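PDB 3SIM: protein, Family 18 Chitinase from Crocus vernus, which probably hydrolyses the beta-1,4 linkages of chitin, as a TIM-barrel glycosyl hydrolase of family 18. Local coordinates for residues A[3-8]-A[250-255]; A[34-39]-A[78-83]; A[121-126]-A[158-163]; A[185-190]-A[215-220]. All blocks are in the same frame, centred on the assembly; numbering follows the deposited sequence.

Contact 1: A[3-8]-A[250-255]; sequences FVEYIG and IAVWTA
Val4 and Tyr6 are tied to Ile250 and Val252 by parallel backbone hydrogen bonds. Val4 N gives its proton to Ile250 O at 3.0 Å, Val252 N to Val4 O at 2.8 Å, and Tyr6 N to Val252 O. The peptide between Trp253 and Thr254 is cis, and past it the register slips by one residue, so that Ala255 N reaches Tyr6 O at 2.9 Å. These are the first and last strands of the TIM barrel, and their pairing closes it; a non-proline cis peptide after a tryptophan of the last strand recurs in family 18 chitinases.

Apolar contacts lie on both faces of the sheet. Phe3 has CG anti to its backbone N (chi1 -179°), and CE2 of its ring meets Val252 CG2 at 3.6 Å on the face covered by helix 264-274. On the other face, turned into the barrel, Val4 CB touches Ala251 CB at 4.1 Å, where the methyl of Ala251 suits the confined interior.

The aromatic pair is a face-to-face stack. The Tyr6 ring lies on the five-membered ring of Trp253, planes at 17°, with Trp253 NE1 over the centre of the Tyr6 ring. Beyond the stack, Tyr6 OH hydrogen-bonds to Ser160 and Asn184.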
loop_
_atom_site.group_PDB
_atom_site.type_symbol
_atom_site.label_atom_id
_atom_site.label_comp_id
_atom_site.label_asym_id
_atom_site.label_seq_id
_atom_site.Cartn_x
_atom_site.Cartn_y
_atom_site.Cartn_z
ATOM N N PHE A 3 -10.367 2.968 -5.386
ATOM C CA PHE A 3 -10.414 2.454 -4.037
ATOM C C PHE A 3 -9.390 1.343 -3.843
ATOM O O PHE A 3 -9.388 0.401 -4.562
ATOM C CB PHE A 3 -11.828 1.980 -3.702
ATOM C CG PHE A 3 -11.996 1.438 -2.308
ATOM C CD1 PHE A 3 -12.102 0.085 -2.084
ATOM C CD2 PHE A 3 -12.114 2.284 -1.240
ATOM C CE1 PHE A 3 -12.248 -0.407 -0.845
ATOM C CE2 PHE A 3 -12.254 1.828 -0.011
ATOM C CZ PHE A 3 -12.319 0.480 0.215
ATOM N N VAL A 4 -8.558 1.497 -2.842
ATOM C CA VAL A 4 -7.479 0.609 -2.483
ATOM C C VAL A 4 -7.712 -0.100 -1.118
ATOM O O VAL A 4 -7.873 0.509 -0.125
ATOM C CB VAL A 4 -6.165 1.362 -2.461
ATOM C CG1 VAL A 4 -5.061 0.448 -2.247
ATOM C CG2 VAL A 4 -5.955 2.153 -3.693
ATOM N N GLU A 5 -7.733 -1.413 -1.164
ATOM C CA GLU A 5 -7.904 -2.308 -0.031
ATOM C C GLU A 5 -6.680 -3.160 0.323
ATOM O O GLU A 5 -6.389 -4.094 -0.347
ATOM C CB GLU A 5 -9.119 -3.212 -0.252
ATOM C CG GLU A 5 -9.546 -4.074 0.892
ATOM C CD GLU A 5 -10.406 -3.336 1.994
ATOM O OE1 GLU A 5 -10.682 -2.182 1.873
ATOM O OE2 GLU A 5 -10.783 -3.921 2.964
ATOM N N TYR A 6 -5.978 -2.824 1.395
ATOM C CA TYR A 6 -4.903 -3.691 1.887
ATOM C C TYR A 6 -5.461 -5.052 2.448
ATOM O O TYR A 6 -6.477 -5.049 3.025
ATOM C CB TYR A 6 -3.955 -2.983 2.849
ATOM C CG TYR A 6 -3.085 -1.928 2.187
ATOM C CD1 TYR A 6 -1.774 -2.155 1.882
ATOM C CD2 TYR A 6 -3.622 -0.749 1.765
ATOM C CE1 TYR A 6 -1.016 -1.166 1.257
ATOM C CE2 TYR A 6 -2.908 0.199 1.139
ATOM C CZ TYR A 6 -1.606 0.009 0.878
ATOM O OH TYR A 6 -0.923 0.979 0.264
ATOM N N ILE A 7 -4.789 -6.148 2.186
ATOM C CA ILE A 7 -5.230 -7.472 2.591
ATOM C C ILE A 7 -4.098 -8.502 2.767
ATOM O O ILE A 7 -3.121 -8.525 2.078
ATOM C CB ILE A 7 -6.348 -8.059 1.631
ATOM C CG1 ILE A 7 -6.935 -9.400 2.133
ATOM C CG2 ILE A 7 -5.824 -8.288 0.317
ATOM C CD1 ILE A 7 -8.140 -9.774 1.529
ATOM N N GLY A 8 -4.367 -9.395 3.700
ATOM C CA GLY A 8 -3.452 -10.359 4.241
ATOM C C GLY A 8 -2.599 -10.121 5.498
ATOM O O GLY A 8 -1.811 -10.929 5.786
ATOM N N ILE A 250 -9.528 6.669 -2.034
ATOM C CA ILE A 250 -9.466 6.270 -0.644
ATOM C C ILE A 250 -8.775 4.891 -0.459
ATOM O O ILE A 250 -9.092 3.941 -1.123
ATOM C CB ILE A 250 -10.851 6.199 0.038
ATOM C CG1 ILE A 250 -11.566 7.528 0.027
ATOM C CG2 ILE A 250 -10.750 5.595 1.423
ATOM C CD1 ILE A 250 -12.985 7.471 0.116
ATOM N N ALA A 251 -7.859 4.842 0.469
ATOM C CA ALA A 251 -7.155 3.623 0.844
ATOM C C ALA A 251 -7.500 3.080 2.270
ATOM O O ALA A 251 -7.517 3.793 3.237
ATOM C CB ALA A 251 -5.713 3.839 0.721
ATOM N N VAL A 252 -7.705 1.806 2.379
ATOM C CA VAL A 252 -8.077 1.220 3.637
ATOM C C VAL A 252 -7.078 0.118 4.183
ATOM O O VAL A 252 -6.686 -0.744 3.457
ATOM C CB VAL A 252 -9.509 0.677 3.550
ATOM C CG1 VAL A 252 -9.916 -0.010 4.823
ATOM C CG2 VAL A 252 -10.506 1.717 3.131
ATOM N N TRP A 253 -6.689 0.208 5.448
ATOM C CA TRP A 253 -5.883 -0.742 6.200
ATOM C C TRP A 253 -6.756 -1.364 7.347
ATOM O O TRP A 253 -7.035 -0.735 8.284
ATOM C CB TRP A 253 -4.624 -0.031 6.752
ATOM C CG TRP A 253 -3.445 0.163 5.837
ATOM C CD1 TRP A 253 -2.408 -0.679 5.672
ATOM C CD2 TRP A 253 -3.169 1.281 4.995
ATOM N NE1 TRP A 253 -1.544 -0.198 4.766
ATOM C CE2 TRP A 253 -1.974 1.020 4.342
ATOM C CE3 TRP A 253 -3.824 2.471 4.725
ATOM C CZ2 TRP A 253 -1.422 1.901 3.445
ATOM C CZ3 TRP A 253 -3.273 3.331 3.820
ATOM C CH2 TRP A 253 -2.082 3.045 3.202
ATOM N N THR A 254 -7.246 -2.576 7.223
ATOM C CA THR A 254 -7.025 -3.526 6.170
ATOM C C THR A 254 -8.290 -4.413 6.117
ATOM O O THR A 254 -9.103 -4.337 7.003
ATOM C CB THR A 254 -5.811 -4.497 6.483
ATOM O OG1 THR A 254 -6.152 -5.355 7.546
ATOM C CG2 THR A 254 -4.484 -3.760 6.759
ATOM N N ALA A 255 -8.423 -5.272 5.115
ATOM C CA ALA A 255 -9.588 -6.169 5.057
ATOM C C ALA A 255 -9.620 -7.106 6.318
ATOM O O ALA A 255 -10.627 -7.454 6.831
ATOM C CB ALA A 255 -9.584 -6.954 3.797
#

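Contact 2: A[34-39]-A[78-83]; sequences SFAVDY and VAVSLG
The Phe35 ring stands with its edge toward Ser81, whose OG lies near the ring plane at 3.5 Å from CE1. CB of Ser34 sits over the centre of one face; the peptide between Ser34 and Phe35 is cis. Gly83 O approaches obliquely, 3.7 Å from Phe35 CG.

The backbones pair in parallel, by Ala36 N to Ser81 O (3.1 Å) and Gly83 N to Ala36 O (3.1 Å). Both donors are tilted some 20° from the carbonyl planes, in keeping with strand segments whose directions differ by 54°. On the sheet face that carries Leu82, Ala36 CB fits against Val80 CG2 at 3.8 Å; its one-carbon side chain suits this close meeting of strands. Val37 CG2 touches Gly83 O at 3.4 Å.

Ser81 to Gly83 begin the SxGG sequence of family 18, on the third barrel strand. Gly83 has to be glycine, because with phi at 91° a side chain would press on the carbonyl of Leu82. Ser81 OG, anti to its backbone N, hydrogen-bonds to Asp123. Its small hydroxyl fits beside the ring edge and still reaches Asp123, which is likely to steady that carboxylate within the barrel.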
loop_
_atom_site.group_PDB
_atom_site.type_symbol
_atom_site.label_atom_id
_atom_site.label_comp_id
_atom_site.label_asym_id
_atom_site.label_seq_id
_atom_site.Cartn_x
_atom_site.Cartn_y
_atom_site.Cartn_z
ATOM N N SER A 34 -0.401 -8.011 1.441
ATOM C CA SER A 34 0.582 -7.643 2.424
ATOM C C SER A 34 1.124 -8.790 3.270
ATOM O O SER A 34 0.397 -9.368 4.001
ATOM C CB SER A 34 0.012 -6.573 3.368
ATOM O OG SER A 34 -1.078 -5.884 2.880
ATOM N N PHE A 35 2.398 -9.099 3.202
ATOM C CA PHE A 35 3.451 -8.455 2.473
ATOM C C PHE A 35 4.426 -9.475 1.792
ATOM O O PHE A 35 4.485 -10.606 2.136
ATOM C CB PHE A 35 4.285 -7.580 3.412
ATOM C CG PHE A 35 3.546 -6.448 4.056
ATOM C CD1 PHE A 35 3.507 -5.229 3.477
ATOM C CD2 PHE A 35 2.916 -6.615 5.258
ATOM C CE1 PHE A 35 2.862 -4.212 4.060
ATOM C CE2 PHE A 35 2.253 -5.579 5.851
ATOM C CZ PHE A 35 2.225 -4.379 5.252
ATOM N N ALA A 36 5.170 -8.994 0.827
ATOM C CA ALA A 36 6.380 -9.613 0.376
ATOM C C ALA A 36 7.538 -8.868 1.024
ATOM O O ALA A 36 7.578 -7.685 0.980
ATOM C CB ALA A 36 6.493 -9.582 -1.093
ATOM N N VAL A 37 8.427 -9.619 1.656
ATOM C CA VAL A 37 9.552 -9.132 2.426
ATOM C C VAL A 37 10.876 -9.824 2.058
ATOM O O VAL A 37 10.921 -11.007 1.951
ATOM C CB VAL A 37 9.328 -9.277 3.969
ATOM C CG1 VAL A 37 10.278 -8.456 4.723
ATOM C CG2 VAL A 37 7.965 -8.935 4.399
ATOM N N ASP A 38 11.937 -9.060 1.933
ATOM C CA ASP A 38 13.268 -9.598 1.710
ATOM C C ASP A 38 13.999 -9.988 3.011
ATOM O O ASP A 38 15.042 -9.479 3.315
ATOM C CB ASP A 38 14.122 -8.721 0.795
ATOM C CG ASP A 38 14.349 -7.291 1.322
ATOM O OD1 ASP A 38 13.526 -6.746 2.024
ATOM O OD2 ASP A 38 15.397 -6.792 1.041
ATOM N N TYR A 39 13.372 -10.902 3.732
ATOM C CA TYR A 39 13.837 -11.488 4.959
ATOM C C TYR A 39 13.563 -12.979 4.902
ATOM O O TYR A 39 12.684 -13.406 4.217
ATOM C CB TYR A 39 13.154 -10.861 6.179
ATOM C CG TYR A 39 13.815 -9.629 6.813
ATOM C CD1 TYR A 39 14.248 -9.641 8.133
ATOM C CD2 TYR A 39 13.992 -8.454 6.094
ATOM C CE1 TYR A 39 14.833 -8.536 8.683
ATOM C CE2 TYR A 39 14.576 -7.360 6.646
ATOM C CZ TYR A 39 14.998 -7.396 7.944
ATOM O OH TYR A 39 15.548 -6.310 8.485
ATOM N N VAL A 78 -4.956 -6.474 -8.722
ATOM C CA VAL A 78 -4.233 -6.868 -7.534
ATOM C C VAL A 78 -2.746 -6.511 -7.540
ATOM O O VAL A 78 -2.048 -6.833 -8.450
ATOM C CB VAL A 78 -4.370 -8.395 -7.246
ATOM C CG1 VAL A 78 -3.649 -8.792 -5.948
ATOM C CG2 VAL A 78 -5.768 -8.842 -7.312
ATOM N N ALA A 79 -2.279 -5.894 -6.495
ATOM C CA ALA A 79 -0.888 -5.539 -6.348
ATOM C C ALA A 79 -0.231 -6.252 -5.122
ATOM O O ALA A 79 -0.902 -6.918 -4.409
ATOM C CB ALA A 79 -0.731 -4.092 -6.278
ATOM N N VAL A 80 1.064 -6.138 -4.959
ATOM C CA VAL A 80 1.750 -6.569 -3.755
ATOM C C VAL A 80 2.537 -5.423 -3.071
ATOM O O VAL A 80 3.196 -4.652 -3.722
ATOM C CB VAL A 80 2.642 -7.811 -4.009
ATOM C CG1 VAL A 80 3.637 -7.542 -5.015
ATOM C CG2 VAL A 80 3.338 -8.288 -2.733
ATOM N N SER A 81 2.439 -5.349 -1.753
ATOM C CA SER A 81 3.177 -4.409 -0.944
ATOM C C SER A 81 4.488 -4.991 -0.363
ATOM O O SER A 81 4.494 -6.016 0.261
ATOM C CB SER A 81 2.296 -3.782 0.151
ATOM O OG SER A 81 2.913 -2.806 0.908
ATOM N N LEU A 82 5.555 -4.270 -0.551
ATOM C CA LEU A 82 6.880 -4.580 -0.066
ATOM C C LEU A 82 7.171 -3.991 1.341
ATOM O O LEU A 82 6.936 -2.857 1.613
ATOM C CB LEU A 82 7.930 -4.109 -1.057
ATOM C CG LEU A 82 7.758 -4.346 -2.560
ATOM C CD1 LEU A 82 8.921 -3.867 -3.321
ATOM C CD2 LEU A 82 7.519 -5.787 -2.832
ATOM N N GLY A 83 7.751 -4.811 2.175
ATOM C CA GLY A 83 8.179 -4.442 3.495
ATOM C C GLY A 83 7.204 -4.638 4.606
ATOM O O GLY A 83 7.042 -5.708 5.098
#

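Contact 3: A[121-126]-A[158-163]; sequences GIDIDY and SISPFP
Asp123, in the DxxDxDxE signature of family 18, meets Ser160, just past the end of strand 156-159. Strands 121-125 and 156-159 run side by side in a beta-alpha-beta unit whose crossover is helix 134-150. Asp123 has CG anti to its backbone N (chi1 170°), which carries the carboxylate across to the serines of the neighbouring strand. Ser160 OG donates to Asp123 OD1 at 2.7 Å, coming from the syn side and 17° out of the carboxylate plane. Ser158 OG lies 3.0 Å from the same OD1, though its proton may go elsewhere. The second oxygen, OD2, hydrogen-bonds to Ser81 and weakly to Tyr6. Serine suits both positions, being short enough to fit inside the barrel while still offering a hydroxyl. An alanine in place of Asp123 would probably leave the hydroxyls of Ser160 and Ser81 without their carboxylate mate, Ser160 keeping Tyr6 as a partner.

The backbones are joined by Ser158 N to Ile122 O (3.1 Å), Ile124 N to Ser158 O (2.9 Å) and Ser160 N to Ile124 O (3.1 Å). On the opposite face of the sheet the chemistry turns apolar: Ile124 CG1 and Ile159 CG2 touch at 4.0 Å, and Tyr169 of helix 166-175 packs on both isoleucines, a place for branched hydrocarbon.

Asp125 OD2 stands close to Glu127, the last residue of the signature and the position of the acid in active family 18 enzymes. Acidic residues lined up at the C-terminal end of the fourth barrel strand, here with Asp123 held by hydroxyls of neighbouring strands, are typical of the family 18 active site.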
loop_
_atom_site.group_PDB
_atom_site.type_symbol
_atom_site.label_atom_id
_atom_site.label_comp_id
_atom_site.label_asym_id
_atom_site.label_seq_id
_atom_site.Cartn_x
_atom_site.Cartn_y
_atom_site.Cartn_z
ATOM N N GLY A 121 0.541 -4.756 -10.228
ATOM C CA GLY A 121 1.268 -3.690 -9.602
ATOM C C GLY A 121 2.053 -3.988 -8.337
ATOM O O GLY A 121 1.963 -5.039 -7.809
ATOM N N ILE A 122 2.842 -3.027 -7.893
ATOM C CA ILE A 122 3.470 -3.046 -6.570
ATOM C C ILE A 122 3.233 -1.776 -5.718
ATOM O O ILE A 122 2.910 -0.735 -6.228
ATOM C CB ILE A 122 4.963 -3.464 -6.536
ATOM C CG1 ILE A 122 5.902 -2.309 -6.788
ATOM C CG2 ILE A 122 5.247 -4.530 -7.475
ATOM C CD1 ILE A 122 5.593 -1.585 -7.898
ATOM N N ASP A 123 3.423 -1.916 -4.432
ATOM C CA ASP A 123 3.329 -0.840 -3.469
ATOM C C ASP A 123 4.581 -0.855 -2.580
ATOM O O ASP A 123 5.056 -1.876 -2.218
ATOM C CB ASP A 123 2.070 -0.920 -2.617
ATOM C CG ASP A 123 2.067 0.089 -1.419
ATOM O OD1 ASP A 123 2.231 1.292 -1.590
ATOM O OD2 ASP A 123 1.977 -0.348 -0.309
ATOM N N ILE A 124 5.044 0.314 -2.217
ATOM C CA ILE A 124 6.226 0.401 -1.392
ATOM C C ILE A 124 5.922 0.798 0.050
ATOM O O ILE A 124 5.443 1.861 0.293
ATOM C CB ILE A 124 7.293 1.352 -1.968
ATOM C CG1 ILE A 124 7.451 1.168 -3.489
ATOM C CG2 ILE A 124 8.511 1.275 -1.190
ATOM C CD1 ILE A 124 7.905 -0.150 -3.905
ATOM N N ASP A 125 6.145 -0.105 0.974
ATOM C CA ASP A 125 5.849 0.113 2.392
ATOM C C ASP A 125 6.992 -0.221 3.405
ATOM O O ASP A 125 6.752 -0.788 4.407
ATOM C CB ASP A 125 4.493 -0.481 2.814
ATOM C CG ASP A 125 4.087 -0.114 4.331
ATOM O OD1 ASP A 125 3.650 -0.994 4.999
ATOM O OD2 ASP A 125 4.291 0.987 4.769
ATOM N N TYR A 126 8.232 0.097 3.077
ATOM C CA TYR A 126 9.281 0.086 4.059
ATOM C C TYR A 126 9.096 1.252 5.075
ATOM O O TYR A 126 8.760 2.331 4.707
ATOM C CB TYR A 126 10.636 0.095 3.435
ATOM C CG TYR A 126 11.049 -1.152 2.777
ATOM C CD1 TYR A 126 11.617 -2.186 3.497
ATOM C CD2 TYR A 126 10.915 -1.306 1.411
ATOM C CE1 TYR A 126 11.990 -3.336 2.886
ATOM C CE2 TYR A 126 11.307 -2.426 0.796
ATOM C CZ TYR A 126 11.842 -3.459 1.520
ATOM O OH TYR A 126 12.204 -4.567 0.876
ATOM N N SER A 158 2.741 2.367 -6.497
ATOM C CA SER A 158 2.395 3.262 -5.412
ATOM C C SER A 158 3.416 3.263 -4.243
ATOM O O SER A 158 4.129 2.332 -4.039
ATOM C CB SER A 158 1.033 2.895 -4.823
ATOM O OG SER A 158 1.009 1.602 -4.312
ATOM N N ILE A 159 3.380 4.321 -3.467
ATOM C CA ILE A 159 4.149 4.434 -2.238
ATOM C C ILE A 159 3.229 4.734 -1.049
ATOM O O ILE A 159 2.226 5.323 -1.228
ATOM C CB ILE A 159 5.342 5.438 -2.338
ATOM C CG1 ILE A 159 4.885 6.853 -2.687
ATOM C CG2 ILE A 159 6.358 5.004 -3.293
ATOM C CD1 ILE A 159 5.954 7.870 -2.742
ATOM N N SER A 160 3.599 4.334 0.160
ATOM C CA SER A 160 2.770 4.553 1.311
ATOM C C SER A 160 3.487 5.242 2.494
ATOM O O SER A 160 3.597 4.699 3.505
ATOM C CB SER A 160 2.028 3.271 1.740
ATOM O OG SER A 160 1.505 2.524 0.718
ATOM N N PRO A 161 3.923 6.475 2.314
ATOM C CA PRO A 161 4.609 7.233 3.344
ATOM C C PRO A 161 3.733 7.799 4.497
ATOM O O PRO A 161 2.543 7.680 4.527
ATOM C CB PRO A 161 5.278 8.359 2.544
ATOM C CG PRO A 161 4.436 8.626 1.537
ATOM C CD PRO A 161 3.702 7.336 1.165
ATOM N N PHE A 162 4.408 8.397 5.461
ATOM C CA PHE A 162 3.850 9.127 6.586
ATOM C C PHE A 162 4.951 10.064 7.122
ATOM O O PHE A 162 6.066 9.955 6.711
ATOM C CB PHE A 162 3.243 8.212 7.671
ATOM C CG PHE A 162 4.114 7.076 8.072
ATOM C CD1 PHE A 162 4.169 5.876 7.360
ATOM C CD2 PHE A 162 4.930 7.192 9.167
ATOM C CE1 PHE A 162 5.006 4.875 7.761
ATOM C CE2 PHE A 162 5.751 6.174 9.531
ATOM C CZ PHE A 162 5.783 5.039 8.825
ATOM N N PRO A 163 4.610 10.983 8.011
ATOM C CA PRO A 163 5.494 12.109 8.259
ATOM C C PRO A 163 6.871 11.652 8.733
ATOM O O PRO A 163 7.790 12.110 8.202
ATOM C CB PRO A 163 4.785 12.863 9.327
ATOM C CG PRO A 163 3.384 12.711 9.009
ATOM C CD PRO A 163 3.277 11.266 8.525
HETATM O O HOH W 1 -0.123 -0.410 -5.379
#

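Contact 4: A[185-190]-A[215-220]; sequences YQFKAY and VLISFS
Val215 CG1 rests on Tyr185 CB at 3.8 Å, where the seventh strand of the TIM barrel, 215-220, comes alongside the loop that leaves the sixth, 182-184. This loop folds into a 3-10 turn at residues 187-189, and the strand packs against it.

Leu216 contributes its backbone: its carbonyl O lies in the plane of the Phe187 ring, at the edge, 3.5 Å from CE2, where the ring's C-H groups are slightly positive. Tyr185 CD1 covers one face of that ring, over its centre. Ile217 sends its side chain outward to helices 196-209 and 230-243, as befits a branched apolar residue between sheet and helix, and its CG2 still touches Phe187 CE2 at 4.2 Å.

Ser218 turns back toward the loop. With OG between its backbone N and carbonyl carbon (chi1 69°), the hydroxyl donates to Tyr185 O at 2.8 Å, lying in the plane of that carbonyl. An alanine at Ser218 would remove this donor and would probably leave Tyr185 O with the weak bond from Phe187 N, so that the turn is less firmly tied to the strand. Phe219 points away from the loop, into an edge-to-face meeting with Phe234. Ser220 closes the contact: its CB packs alongside the aliphatic part of Lys188, 4.1 Å from Lys188 CG.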
loop_
_atom_site.group_PDB
_atom_site.type_symbol
_atom_site.label_atom_id
_atom_site.label_comp_id
_atom_site.label_asym_id
_atom_site.label_seq_id
_atom_site.Cartn_x
_atom_site.Cartn_y
_atom_site.Cartn_z
ATOM N N TYR A 185 -1.016 7.844 1.259
ATOM C CA TYR A 185 -0.488 8.468 2.458
ATOM C C TYR A 185 -1.240 7.911 3.641
ATOM O O TYR A 185 -2.374 7.716 3.578
ATOM C CB TYR A 185 -0.552 10.002 2.436
ATOM C CG TYR A 185 0.477 10.711 3.231
ATOM C CD1 TYR A 185 0.203 11.214 4.491
ATOM C CD2 TYR A 185 1.739 10.914 2.735
ATOM C CE1 TYR A 185 1.139 11.913 5.221
ATOM C CE2 TYR A 185 2.682 11.558 3.435
ATOM C CZ TYR A 185 2.402 12.054 4.700
ATOM O OH TYR A 185 3.360 12.663 5.415
ATOM N N GLN A 186 -0.493 7.570 4.660
ATOM C CA GLN A 186 -0.960 6.894 5.848
ATOM C C GLN A 186 -1.422 7.942 6.932
ATOM O O GLN A 186 -0.740 8.245 7.878
ATOM C CB GLN A 186 0.068 5.837 6.325
ATOM C CG GLN A 186 0.413 4.669 5.396
ATOM C CD GLN A 186 1.123 3.512 6.123
ATOM O OE1 GLN A 186 2.160 3.058 5.716
ATOM N NE2 GLN A 186 0.539 3.075 7.190
ATOM N N PHE A 187 -2.602 8.468 6.732
ATOM C CA PHE A 187 -3.186 9.459 7.611
ATOM C C PHE A 187 -3.453 8.892 9.034
ATOM O O PHE A 187 -3.501 9.609 9.961
ATOM C CB PHE A 187 -4.376 10.218 6.986
ATOM C CG PHE A 187 -4.001 11.159 5.863
ATOM C CD1 PHE A 187 -3.629 12.450 6.098
ATOM C CD2 PHE A 187 -4.019 10.735 4.576
ATOM C CE1 PHE A 187 -3.280 13.267 5.074
ATOM C CE2 PHE A 187 -3.684 11.547 3.576
ATOM C CZ PHE A 187 -3.298 12.808 3.814
ATOM N N LYS A 188 -3.525 7.586 9.168
ATOM C CA LYS A 188 -3.698 6.992 10.485
ATOM C C LYS A 188 -2.495 7.250 11.429
ATOM O O LYS A 188 -2.597 7.117 12.582
ATOM C CB LYS A 188 -4.157 5.531 10.437
ATOM C CG LYS A 188 -3.373 4.606 9.616
ATOM C CD LYS A 188 -3.768 4.682 8.126
ATOM C CE LYS A 188 -3.040 3.690 7.287
ATOM N NZ LYS A 188 -2.309 2.904 8.087
ATOM N N ALA A 189 -1.393 7.702 10.878
ATOM C CA ALA A 189 -0.218 8.093 11.618
ATOM C C ALA A 189 -0.366 9.303 12.565
ATOM O O ALA A 189 0.300 9.388 13.511
ATOM C CB ALA A 189 0.976 8.215 10.731
ATOM N N TYR A 190 -1.256 10.206 12.252
ATOM C CA TYR A 190 -1.510 11.342 13.099
ATOM C C TYR A 190 -2.277 10.975 14.384
ATOM O O TYR A 190 -2.858 9.918 14.460
ATOM C CB TYR A 190 -2.224 12.417 12.317
ATOM C CG TYR A 190 -1.430 13.045 11.174
ATOM C CD1 TYR A 190 -0.503 14.035 11.406
ATOM C CD2 TYR A 190 -1.670 12.704 9.875
ATOM C CE1 TYR A 190 0.167 14.609 10.401
ATOM C CE2 TYR A 190 -0.979 13.261 8.879
ATOM C CZ TYR A 190 -0.059 14.205 9.145
ATOM O OH TYR A 190 0.590 14.767 8.157
ATOM N N VAL A 215 -2.141 12.231 -4.258
ATOM C CA VAL A 215 -2.263 11.711 -2.904
ATOM C C VAL A 215 -3.707 11.310 -2.539
ATOM O O VAL A 215 -4.587 12.120 -2.440
ATOM C CB VAL A 215 -1.745 12.738 -1.845
ATOM C CG1 VAL A 215 -1.698 12.147 -0.483
ATOM C CG2 VAL A 215 -0.450 13.355 -2.239
ATOM N N LEU A 216 -3.864 10.024 -2.328
ATOM C CA LEU A 216 -5.007 9.420 -1.681
ATOM C C LEU A 216 -5.121 9.705 -0.170
ATOM O O LEU A 216 -4.170 9.854 0.539
ATOM C CB LEU A 216 -5.142 7.912 -1.919
ATOM C CG LEU A 216 -4.944 7.073 -3.195
ATOM C CD1 LEU A 216 -6.109 6.257 -3.506
ATOM C CD2 LEU A 216 -4.440 7.785 -4.422
ATOM N N ILE A 217 -6.335 9.856 0.266
ATOM C CA ILE A 217 -6.662 9.827 1.683
ATOM C C ILE A 217 -6.875 8.392 2.203
ATOM O O ILE A 217 -7.028 7.512 1.447
ATOM C CB ILE A 217 -7.766 10.783 2.078
ATOM C CG1 ILE A 217 -9.104 10.361 1.460
ATOM C CG2 ILE A 217 -7.412 12.249 1.772
ATOM C CD1 ILE A 217 -10.312 11.205 1.838
ATOM N N SER A 218 -6.904 8.225 3.502
ATOM C CA SER A 218 -6.964 6.905 4.105
ATOM C C SER A 218 -7.500 6.838 5.537
ATOM O O SER A 218 -7.487 7.776 6.225
ATOM C CB SER A 218 -5.585 6.250 4.025
ATOM O OG SER A 218 -4.686 6.864 4.825
ATOM N N PHE A 219 -7.916 5.665 5.933
ATOM C CA PHE A 219 -8.248 5.317 7.300
ATOM C C PHE A 219 -7.922 3.840 7.648
ATOM O O PHE A 219 -7.808 3.033 6.794
ATOM C CB PHE A 219 -9.702 5.651 7.654
ATOM C CG PHE A 219 -10.744 4.910 6.845
ATOM C CD1 PHE A 219 -11.162 3.666 7.190
ATOM C CD2 PHE A 219 -11.339 5.508 5.756
ATOM C CE1 PHE A 219 -12.145 3.021 6.437
ATOM C CE2 PHE A 219 -12.308 4.855 5.019
ATOM C CZ PHE A 219 -12.695 3.625 5.354
ATOM N N SER A 220 -7.854 3.563 8.928
ATOM C CA SER A 220 -7.670 2.239 9.496
ATOM C C SER A 220 -8.945 1.727 10.152
ATOM O O SER A 220 -9.679 2.457 10.720
ATOM C CB SER A 220 -6.519 2.199 10.499
ATOM O OG SER A 220 -6.535 1.112 11.358
#

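All four contacts are largely buried and belong to one barrel sheet, but their chemistry shifts around it. Contact 3, its centre about 5 Å from the centre of the chain, is the most central and the most polar; contact 4, its centre about 11 Å from that point, joins a strand to a loop and has no strand-to-strand bonds. Contacts 1 and 2 lie on adjacent strands, 2-7 and 28-37, and each has a non-proline cis peptide; adjacent too are 2 and 3 (76-83 and 121-125) and 4 and 1 (215-220 and 250-253). Asp123 takes a hydroxyl from contact 2 and, weakly, one from contact 1, whereas contacts 2 and 4 do not touch, lying on opposite sides of the centre.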